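Local coordinates for nucleoprotein (Rift valley fever virus, PDB 3OV9) that encapsidates the viral genomic RNA as a ring-forming oligomer, protects it from nucleases and presents it as template for transcription and replication, at residues 37-42 with 99-103; 68-72 with 83-88. The contacts are given in a common frame with arbitrary orientation. Where two conformers were deposited one is given. Residue numbers count along the deposited sequence, not the author numbering.

Overall arrangement
Both contacts lie on the same side of the chain's centre in this all-helical nucleoprotein, with centres about 16 Å apart. Along the chain, contact 2 is nested inside the loop that contact 1 closes. Contact 1 packs a loop on helix 35-46; contact 2 pairs helix 68-71 with helix 77-90. They share no helix, but Leu42 and Leu102 of contact 1 touch Tyr90, at the end of helix 77-90. Each is partly buried, with apolar side chains inside and an Arg-acid salt bridge toward the surface. In contact 1 the charges meet directly in a three-residue network; in contact 2 a water joins the charged pair to an asparagine.

Contact 1: 37-42 with 99-103; sequences RVIELL and RDELT
This contact packs a loop on a helix in the all-helical fold of a phlebovirus nucleoprotein. Residues 37-42 are regular helix, part of helix 35-46, within the region essential for oligomerization. Residues 99-103 form an irregular run: Arg99 has helix-like angles, Asp100 turns the chain at phi/psi -89/10, and from Glu101 the chain is extended. CA atoms are nearest at Arg37-Arg99 (7.0 Å) and Val38-Leu102 (6.4 Å). Leu102 (chi1 m, chi2 t) is the apolar centre. Leu102 CD2 lies 3.8 Å from Val38 CG1, Leu102 CG 3.9 Å from Leu41 CB, and Leu102 CD1 4.0 Å from Leu42 CD2. Leu41 CD1 also rests 3.6 Å from Asp100 O. The polar side is a salt-bridge network. Arg37 (chi1 t, chi2 p) gives NE and NH2 to Asp100 OD1, at 3.1 and 3.2 Å, and NH1 to Glu40 OE1 at 2.7 Å. All three guanidinium nitrogens thus have acid partners. Arg99 NH2 bonds Met75 O of a neighbouring subunit, so the loop also reaches a subunit interface. Glu101 OE1 pairs with Lys93, and Glu101 O accepts from Arg106, which probably binds RNA, as in related nucleoproteins. Thr103 is the N-cap of helix 104-110; its OG1 accepts from Arg106 N. Within helix 35-46, Leu41 N bonds Arg37 O at 2.9 Å.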
loop_
_atom_site.group_PDB
_atom_site.type_symbol
_atom_site.label_atom_id
_atom_site.label_comp_id
_atom_site.label_asym_id
_atom_site.label_seq_id
_atom_site.Cartn_x
_atom_site.Cartn_y
_atom_site.Cartn_z
ATOM N N ARG A 37 -12.422 41.017 9.363
ATOM C CA ARG A 37 -13.405 40.165 10.029
ATOM C C ARG A 37 -12.844 39.579 11.328
ATOM O O ARG A 37 -13.564 39.480 12.323
ATOM C CB ARG A 37 -13.908 39.060 9.093
ATOM C CG ARG A 37 -15.091 38.239 9.631
ATOM C CD ARG A 37 -16.296 39.090 10.028
ATOM N NE ARG A 37 -17.420 38.254 10.453
ATOM C CZ ARG A 37 -18.403 38.650 11.256
ATOM N NH1 ARG A 37 -18.421 39.880 11.752
ATOM N NH2 ARG A 37 -19.374 37.802 11.572
ATOM N N VAL A 38 -11.563 39.210 11.312
ATOM C CA VAL A 38 -10.891 38.681 12.508
ATOM C C VAL A 38 -10.953 39.689 13.661
ATOM O O VAL A 38 -11.356 39.342 14.774
ATOM C CB VAL A 38 -9.420 38.260 12.219
ATOM C CG1 VAL A 38 -8.651 38.017 13.521
ATOM C CG2 VAL A 38 -9.380 37.006 11.360
ATOM N N ILE A 39 -10.573 40.934 13.380
ATOM C CA ILE A 39 -10.578 41.993 14.393
ATOM C C ILE A 39 -12.009 42.332 14.838
ATOM O O ILE A 39 -12.254 42.570 16.023
ATOM C CB ILE A 39 -9.806 43.246 13.912
ATOM C CG1 ILE A 39 -8.337 42.889 13.662
ATOM C CG2 ILE A 39 -9.898 44.390 14.933
ATOM C CD1 ILE A 39 -7.573 43.916 12.882
ATOM N N GLU A 40 -12.948 42.332 13.893
ATOM C CA GLU A 40 -14.357 42.561 14.220
ATOM C C GLU A 40 -14.864 41.525 15.221
ATOM O O GLU A 40 -15.515 41.879 16.206
ATOM C CB GLU A 40 -15.231 42.554 12.961
ATOM C CG GLU A 40 -16.694 42.939 13.220
ATOM C CD GLU A 40 -17.515 43.056 11.949
ATOM O OE1 GLU A 40 -17.297 42.260 11.011
ATOM O OE2 GLU A 40 -18.394 43.943 11.895
ATOM N N LEU A 41 -14.551 40.257 14.962
ATOM C CA LEU A 41 -14.955 39.152 15.835
ATOM C C LEU A 41 -14.291 39.219 17.209
ATOM O O LEU A 41 -14.937 38.931 18.219
ATOM C CB LEU A 41 -14.694 37.797 15.171
ATOM C CG LEU A 41 -15.545 37.432 13.945
ATOM C CD1 LEU A 41 -14.966 36.213 13.254
ATOM C CD2 LEU A 41 -17.009 37.201 14.307
ATOM N N LEU A 42 -13.015 39.612 17.242
ATOM C CA LEU A 42 -12.288 39.795 18.506
ATOM C C LEU A 42 -12.949 40.844 19.398
ATOM O O LEU A 42 -13.183 40.594 20.581
ATOM C CB LEU A 42 -10.820 40.169 18.262
ATOM C CG LEU A 42 -9.876 39.078 17.750
ATOM C CD1 LEU A 42 -8.547 39.684 17.334
ATOM C CD2 LEU A 42 -9.668 37.977 18.792
ATOM N N ARG A 99 -14.903 32.360 7.144
ATOM C CA ARG A 99 -14.532 33.737 7.474
ATOM C C ARG A 99 -15.098 34.196 8.820
ATOM O O ARG A 99 -14.565 35.098 9.465
ATOM C CB ARG A 99 -15.052 34.642 6.356
ATOM C CG ARG A 99 -14.681 36.111 6.438
ATOM C CD ARG A 99 -15.303 36.888 5.280
ATOM N NE ARG A 99 -14.774 36.462 3.983
ATOM C CZ ARG A 99 -15.420 35.682 3.120
ATOM N NH1 ARG A 99 -16.640 35.238 3.397
ATOM N NH2 ARG A 99 -14.846 35.348 1.974
ATOM N N ASP A 100 -16.208 33.578 9.221
ATOM C CA ASP A 100 -16.920 33.958 10.438
ATOM C C ASP A 100 -16.423 33.217 11.680
ATOM O O ASP A 100 -17.040 33.299 12.744
ATOM C CB ASP A 100 -18.428 33.752 10.253
ATOM C CG ASP A 100 -19.004 34.614 9.139
ATOM O OD1 ASP A 100 -18.729 35.835 9.115
ATOM O OD2 ASP A 100 -19.739 34.069 8.287
ATOM N N GLU A 101 -15.308 32.500 11.538
ATOM C CA GLU A 101 -14.713 31.757 12.650
ATOM C C GLU A 101 -13.290 32.225 12.943
ATOM O O GLU A 101 -12.497 32.457 12.026
ATOM C CB GLU A 101 -14.705 30.254 12.359
ATOM C CG GLU A 101 -16.082 29.624 12.118
ATOM C CD GLU A 101 -16.841 29.298 13.397
ATOM O OE1 GLU A 101 -16.328 29.567 14.506
ATOM O OE2 GLU A 101 -17.964 28.764 13.286
ATOM N N LEU A 102 -12.981 32.350 14.231
ATOM C CA LEU A 102 -11.635 32.686 14.686
ATOM C C LEU A 102 -10.794 31.436 14.901
ATOM O O LEU A 102 -11.310 30.383 15.296
ATOM C CB LEU A 102 -11.688 33.484 15.993
ATOM C CG LEU A 102 -12.178 34.932 15.970
ATOM C CD1 LEU A 102 -12.372 35.445 17.390
ATOM C CD2 LEU A 102 -11.212 35.826 15.206
ATOM N N THR A 103 -9.499 31.564 14.619
ATOM C CA THR A 103 -8.485 30.581 15.004
ATOM C C THR A 103 -7.317 31.355 15.603
ATOM O O THR A 103 -7.199 32.566 15.396
ATOM C CB THR A 103 -7.953 29.756 13.806
ATOM O OG1 THR A 103 -7.198 30.601 12.925
ATOM C CG2 THR A 103 -9.083 29.090 13.038
#

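Contact 2: 68-72 with 83-88; sequences PRRMM and VEALIN
Ile87, Arg69 and Met72 lose the most surface in this helix-to-helix packing of the all-helical phlebovirus nucleoprotein fold. Residues 68-71 are helical and close the N-terminal region (1-71) essential for oligomerization; residues 83-88 belong to helix 77-90. The nearest CA atoms are Pro68 and Val83, 7.0 Å apart. Ile87 (chi1 m, chi2 t) points toward the short helix. Ile87 CD1 lies 3.7 Å from Pro68 CB and 3.6 Å from Met72 SD, and over one face of the Arg69 guanidinium. Met72 (chi1 m, chi2 t, chi3 p) also sets CG 3.8 Å from Val83 CG1 and CE 3.3 Å from Glu84 OE1. Arg69 (chi1 m, chi2 m) spans the exposed edge. Arg69 NH1 makes a salt bridge to Glu84 OE1 at 2.8 Å, weak as a hydrogen bond. A water accepts from Arg69 NH2 and Asn88 ND2, each at 2.8 Å, and donates to Glu84 OE2 at 2.7 Å. Val83 and Met71 rest on Leu60 of helix 50-63, while Pro68 and Met71 touch Leu104 of helix 104-110.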
loop_
_atom_site.group_PDB
_atom_site.type_symbol
_atom_site.label_atom_id
_atom_site.label_comp_id
_atom_site.label_asym_id
_atom_site.label_seq_id
_atom_site.Cartn_x
_atom_site.Cartn_y
_atom_site.Cartn_z
ATOM N N PRO A 68 -6.276 24.274 19.647
ATOM C CA PRO A 68 -6.559 24.555 21.060
ATOM C C PRO A 68 -7.013 23.343 21.882
ATOM O O PRO A 68 -6.651 23.234 23.054
ATOM C CB PRO A 68 -7.672 25.603 20.991
ATOM C CG PRO A 68 -7.496 26.248 19.669
ATOM C CD PRO A 68 -7.074 25.142 18.760
ATOM N N ARG A 69 -7.790 22.446 21.280
ATOM C CA ARG A 69 -8.246 21.247 21.988
ATOM C C ARG A 69 -7.108 20.254 22.219
ATOM O O ARG A 69 -7.050 19.605 23.272
ATOM C CB ARG A 69 -9.421 20.581 21.260
ATOM C CG ARG A 69 -10.755 21.306 21.425
ATOM C CD ARG A 69 -11.285 21.238 22.857
ATOM N NE ARG A 69 -12.428 22.130 23.050
ATOM C CZ ARG A 69 -12.973 22.427 24.227
ATOM N NH1 ARG A 69 -12.491 21.906 25.348
ATOM N NH2 ARG A 69 -14.008 23.253 24.281
ATOM N N ARG A 70 -6.205 20.155 21.244
ATOM C CA ARG A 70 -5.052 19.255 21.319
ATOM C C ARG A 70 -4.031 19.717 22.362
ATOM O O ARG A 70 -3.548 18.910 23.160
ATOM C CB ARG A 70 -4.383 19.107 19.944
ATOM C CG ARG A 70 -3.186 18.154 19.924
ATOM C CD ARG A 70 -2.353 18.304 18.658
ATOM N NE ARG A 70 -2.744 17.363 17.610
ATOM C CZ ARG A 70 -2.201 17.319 16.394
ATOM N NH1 ARG A 70 -1.243 18.173 16.052
ATOM N NH2 ARG A 70 -2.624 16.424 15.512
ATOM N N MET A 71 -3.710 21.011 22.357
ATOM C CA MET A 71 -2.716 21.563 23.286
ATOM C C MET A 71 -3.153 21.447 24.749
ATOM O O MET A 71 -2.314 21.298 25.640
ATOM C CB MET A 71 -2.351 23.016 22.927
ATOM C CG MET A 71 -3.476 24.035 23.100
ATOM S SD MET A 71 -3.030 25.712 22.582
ATOM C CE MET A 71 -2.806 25.484 20.820
ATOM N N MET A 72 -4.467 21.488 24.977
ATOM C CA MET A 72 -5.054 21.359 26.313
ATOM C C MET A 72 -4.776 20.004 26.960
ATOM O O MET A 72 -4.784 19.888 28.187
ATOM C CB MET A 72 -6.564 21.589 26.256
ATOM C CG MET A 72 -6.985 23.047 26.354
ATOM S SD MET A 72 -8.738 23.280 25.981
ATOM C CE MET A 72 -9.526 22.546 27.412
ATOM N N VAL A 83 -7.226 28.436 28.454
ATOM C CA VAL A 83 -7.498 28.097 27.057
ATOM C C VAL A 83 -8.962 27.691 26.871
ATOM O O VAL A 83 -9.610 28.124 25.915
ATOM C CB VAL A 83 -6.531 27.008 26.530
ATOM C CG1 VAL A 83 -6.854 26.644 25.082
ATOM C CG2 VAL A 83 -5.094 27.495 26.637
ATOM N N GLU A 84 -9.480 26.883 27.798
ATOM C CA GLU A 84 -10.893 26.489 27.797
ATOM C C GLU A 84 -11.808 27.715 27.752
ATOM O O GLU A 84 -12.753 27.762 26.960
ATOM C CB GLU A 84 -11.215 25.612 29.018
ATOM C CG GLU A 84 -12.712 25.323 29.259
ATOM C CD GLU A 84 -13.314 24.296 28.302
ATOM O OE1 GLU A 84 -12.596 23.764 27.430
ATOM O OE2 GLU A 84 -14.527 24.018 28.429
ATOM N N ALA A 85 -11.512 28.702 28.595
ATOM C CA ALA A 85 -12.280 29.944 28.645
ATOM C C ALA A 85 -12.165 30.735 27.342
ATOM O O ALA A 85 -13.151 31.310 26.875
ATOM C CB ALA A 85 -11.848 30.792 29.830
ATOM N N LEU A 86 -10.967 30.751 26.758
ATOM C CA LEU A 86 -10.736 31.433 25.479
ATOM C C LEU A 86 -11.517 30.792 24.332
ATOM O O LEU A 86 -12.051 31.496 23.473
ATOM C CB LEU A 86 -9.241 31.482 25.137
ATOM C CG LEU A 86 -8.341 32.454 25.907
ATOM C CD1 LEU A 86 -6.881 32.216 25.539
ATOM C CD2 LEU A 86 -8.725 33.917 25.671
ATOM N N ILE A 87 -11.582 29.462 24.328
ATOM C CA ILE A 87 -12.341 28.729 23.314
ATOM C C ILE A 87 -13.827 29.076 23.391
ATOM O O ILE A 87 -14.450 29.364 22.369
ATOM C CB ILE A 87 -12.147 27.196 23.429
ATOM C CG1 ILE A 87 -10.705 26.811 23.092
ATOM C CG2 ILE A 87 -13.128 26.447 22.510
ATOM C CD1 ILE A 87 -10.322 25.407 23.532
ATOM N N ASN A 88 -14.382 29.054 24.602
ATOM C CA ASN A 88 -15.807 29.325 24.806
ATOM C C ASN A 88 -16.197 30.765 24.493
ATOM O O ASN A 88 -17.279 31.016 23.954
ATOM C CB ASN A 88 -16.234 28.971 26.236
ATOM C CG ASN A 88 -16.102 27.487 26.543
ATOM O OD1 ASN A 88 -15.852 27.105 27.689
ATOM N ND2 ASN A 88 -16.271 26.645 25.528
HETATM O O HOH W 1 -15.927 23.931 26.162
#